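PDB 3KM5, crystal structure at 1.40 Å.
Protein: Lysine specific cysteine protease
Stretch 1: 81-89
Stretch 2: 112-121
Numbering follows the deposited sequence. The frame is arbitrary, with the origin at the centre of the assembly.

Stretch 1 81-89: KYYYAVNDG
Stretch 2 (112-121) VFEETPNGIN

Two stretches of one chain of the lysine-specific cysteine protease run side by side in nearly the same direction, 24° apart end to end (CA 82 to 89 against CA 113 to 121), and bury 399 Å² between them. Stretch 1 enters in a β-strand already under way before Lys81, with phi -119 to -157 and psi 136 to 172 over Lys81 to Val86; Asn87 (-80/112), Asp88 (-72/-8) and Gly89 (-79/-21) are loop. Stretch 2 is extended through Phe113, Glu114 and Glu115 (phi near -160, psi 140 to 164), then continues as loop. The backbones converge along their length: the CA atoms of Val86 and Pro117 are 7.4 Å apart, those of Asp88 and Gly119 4.4 Å, and those of Gly89 and Asn121 4.8 Å. Side chains therefore fill the wider part, and main chain meets main chain at the narrow end.

Tyr84, Asp88 and Pro117 cover the most surface. Tyr84 points its CA-to-CB bond toward stretch 2 with chi1 p (78°) and chi2 82°, which lays its ring beside two residues. Its CE1 lies 3.7 Å from CG of Pro117, an apolar contact made obliquely to the ring, while its CE2 comes within 3.2 Å of OE2 of Glu115, also obliquely. Glu115 reaches there with chi1 p (71°) and chi2 t (176°). A single water ties the tyrosine to the loop: it lies 2.9 Å from OH of Tyr84 and accepts a hydrogen bond from Asn118, with 3.0 Å between the water oxygen and N of Asn118.

Pro117 (-54/145, C-gamma exo) also points toward stretch 1 and is shared by two neighbours two residues apart on the strand. Beyond Tyr84 it meets Val86 (chi1 m, -63°), whose CG1 lies 3.8 Å from CB of Pro117; the buried ring and valine methyl pack as apolar surfaces. Tyr82 (chi1 p, 58°) sets off sideways, but its end comes nearer, so that its OH is 3.3 Å from CE2 of Phe113 (chi1 t, 168°; chi2 65°), oblique to that ring. Tyr83 (chi1 m), between Tyr82 and Tyr84 in sequence, is out of reach of stretch 2 and receives a hydrogen bond from its own stretch, NZ of Lys81 to OH of Tyr83 at 3.0 Å.

Asp88 makes its closest contact through its backbone O, which accepts the one direct hydrogen bond between the stretches, from N of Asn121 at 2.9 Å with an N-H...O angle of 163°, close to straight. N of Ile120 is also near, 3.2 Å from O of Asp88, but its angle is too poor for a bond. The CA-to-CB bond of Asp88 points sideways (chi1 m, -64°), and OD1 of Asp88 lies 3.9 Å from O of Asn118. Gly119 (-164/-177) suits this close approach: an ideal CB there would fall 2.7 Å from O of Asp88, a clash. Within stretch 1, N of Gly89 donates a hydrogen bond to OD1 of Asn87 (chi1 t) at 3.0 Å.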

# COMPACT_ATOMS: atom_id res chain seq x y z
N LYS A 81 4.46 -10.91 -5.00
CA LYS A 81 5.59 -10.05 -5.25
C LYS A 81 5.01 -8.67 -5.53
O LYS A 81 4.00 -8.54 -6.25
CB LYS A 81 6.40 -10.58 -6.44
CG LYS A 81 7.62 -9.71 -6.75
CD LYS A 81 7.39 -8.82 -7.89
CE LYS A 81 7.53 -9.57 -9.15
NZ LYS A 81 7.62 -8.65 -10.31
N TYR A 82 5.63 -7.62 -5.04
CA TYR A 82 5.08 -6.28 -5.18
C TYR A 82 6.22 -5.28 -5.06
O TYR A 82 7.35 -5.64 -4.70
CB TYR A 82 4.00 -5.99 -4.13
CG TYR A 82 4.50 -6.14 -2.71
CD1 TYR A 82 4.98 -5.04 -2.00
CD2 TYR A 82 4.60 -7.39 -2.10
CE1 TYR A 82 5.48 -5.18 -0.69
CE2 TYR A 82 5.09 -7.53 -0.81
CZ TYR A 82 5.53 -6.44 -0.11
OH TYR A 82 6.04 -6.63 1.15
N TYR A 83 5.90 -4.03 -5.36
CA TYR A 83 6.80 -2.90 -5.19
C TYR A 83 6.15 -1.87 -4.30
O TYR A 83 4.97 -1.59 -4.43
CB TYR A 83 7.17 -2.28 -6.56
CG TYR A 83 7.76 -3.27 -7.53
CD1 TYR A 83 9.12 -3.42 -7.70
CD2 TYR A 83 6.91 -4.08 -8.29
CE1 TYR A 83 9.64 -4.39 -8.61
CE2 TYR A 83 7.41 -5.02 -9.15
CZ TYR A 83 8.76 -5.17 -9.33
OH TYR A 83 9.25 -6.14 -10.21
N TYR A 84 6.93 -1.32 -3.36
CA TYR A 84 6.48 -0.24 -2.52
C TYR A 84 7.40 0.95 -2.64
O TYR A 84 8.56 0.85 -3.03
CB TYR A 84 6.35 -0.69 -1.07
CG TYR A 84 7.62 -0.80 -0.26
CD1 TYR A 84 8.20 0.31 0.34
CD2 TYR A 84 8.25 -2.02 -0.10
CE1 TYR A 84 9.35 0.21 1.08
CE2 TYR A 84 9.38 -2.14 0.69
CZ TYR A 84 9.93 -1.03 1.24
OH TYR A 84 11.08 -1.17 2.01
N ALA A 85 6.86 2.09 -2.25
CA ALA A 85 7.63 3.33 -2.21
C ALA A 85 7.21 4.13 -0.97
O ALA A 85 6.07 4.12 -0.58
CB ALA A 85 7.43 4.14 -3.50
N VAL A 86 8.17 4.81 -0.38
CA VAL A 86 7.89 5.70 0.75
C VAL A 86 8.57 7.04 0.46
O VAL A 86 9.30 7.17 -0.51
CB VAL A 86 8.39 5.14 2.11
CG1 VAL A 86 7.67 3.84 2.45
CG2 VAL A 86 9.90 4.89 2.10
N ASN A 87 8.29 8.03 1.29
CA ASN A 87 9.02 9.31 1.23
C ASN A 87 10.34 9.09 1.95
O ASN A 87 10.35 8.85 3.17
CB ASN A 87 8.21 10.39 1.94
CG ASN A 87 8.87 11.73 1.92
OD1 ASN A 87 10.09 11.85 1.76
ND2 ASN A 87 8.07 12.76 2.04
N ASP A 88 11.45 9.11 1.21
CA ASP A 88 12.71 8.70 1.81
C ASP A 88 13.26 9.71 2.82
O ASP A 88 14.19 9.39 3.55
CB ASP A 88 13.70 8.28 0.73
CG ASP A 88 13.22 7.04 -0.05
OD1 ASP A 88 12.58 6.14 0.56
OD2 ASP A 88 13.45 6.94 -1.27
N GLY A 89 12.64 10.88 2.90
CA GLY A 89 12.93 11.83 3.96
C GLY A 89 12.27 11.51 5.28
O GLY A 89 12.71 11.98 6.33
N VAL A 112 2.41 -12.54 7.86
CA VAL A 112 3.41 -13.41 7.28
C VAL A 112 4.71 -12.67 6.94
O VAL A 112 5.72 -13.32 6.67
CB VAL A 112 2.88 -14.12 5.99
CG1 VAL A 112 1.69 -14.99 6.33
CG2 VAL A 112 2.52 -13.19 4.88
N PHE A 113 4.69 -11.33 6.90
CA PHE A 113 5.88 -10.51 6.64
C PHE A 113 5.59 -9.12 7.17
O PHE A 113 4.49 -8.64 6.97
CB PHE A 113 6.20 -10.42 5.14
CG PHE A 113 7.23 -9.35 4.82
CD1 PHE A 113 8.52 -9.47 5.30
CD2 PHE A 113 6.87 -8.19 4.15
CE1 PHE A 113 9.46 -8.45 5.10
CE2 PHE A 113 7.81 -7.20 3.89
CZ PHE A 113 9.09 -7.33 4.37
N GLU A 114 6.54 -8.45 7.81
CA GLU A 114 6.36 -7.02 8.06
C GLU A 114 7.72 -6.35 8.22
O GLU A 114 8.71 -7.03 8.51
CB GLU A 114 5.40 -6.73 9.23
CG GLU A 114 5.85 -7.19 10.56
CD GLU A 114 4.82 -6.92 11.69
OE1 GLU A 114 4.69 -7.81 12.55
OE2 GLU A 114 4.19 -5.84 11.76
N GLU A 115 7.76 -5.05 7.98
CA GLU A 115 8.97 -4.29 8.01
C GLU A 115 8.70 -2.81 8.17
O GLU A 115 7.58 -2.34 8.04
CB GLU A 115 9.83 -4.52 6.76
CG GLU A 115 9.22 -3.90 5.54
CD GLU A 115 10.09 -4.03 4.29
OE1 GLU A 115 11.32 -4.18 4.42
OE2 GLU A 115 9.53 -4.07 3.18
N THR A 116 9.76 -2.10 8.54
CA THR A 116 9.75 -0.67 8.61
C THR A 116 10.71 -0.20 7.53
O THR A 116 11.92 -0.43 7.63
CB THR A 116 10.25 -0.18 9.97
OG1 THR A 116 9.49 -0.77 11.01
CG2 THR A 116 10.08 1.31 10.10
N PRO A 117 10.20 0.41 6.44
CA PRO A 117 11.06 0.88 5.37
C PRO A 117 12.17 1.80 5.81
O PRO A 117 12.00 2.59 6.75
CB PRO A 117 10.07 1.63 4.46
CG PRO A 117 8.79 0.90 4.68
CD PRO A 117 8.77 0.60 6.13
N ASN A 118 13.29 1.66 5.12
CA ASN A 118 14.45 2.52 5.31
C ASN A 118 14.44 3.69 4.35
O ASN A 118 13.76 3.69 3.30
CB ASN A 118 15.72 1.70 5.11
CG ASN A 118 15.94 0.71 6.22
OD1 ASN A 118 15.76 1.03 7.39
ND2 ASN A 118 16.33 -0.50 5.86
N GLY A 119 15.19 4.72 4.70
CA GLY A 119 15.43 5.80 3.76
C GLY A 119 16.59 6.63 4.23
O GLY A 119 17.22 6.33 5.26
N ILE A 120 16.86 7.70 3.48
CA ILE A 120 17.80 8.72 3.92
C ILE A 120 17.47 9.11 5.37
O ILE A 120 18.38 9.29 6.19
CB ILE A 120 17.78 9.96 2.95
N ASN A 121 16.18 9.22 5.70
CA ASN A 121 15.73 9.53 7.06
C ASN A 121 16.23 10.93 7.36
O ASN A 121 16.87 11.19 8.38
CB ASN A 121 16.29 8.51 8.06
O HOH W 1 13.70 -0.61 3.17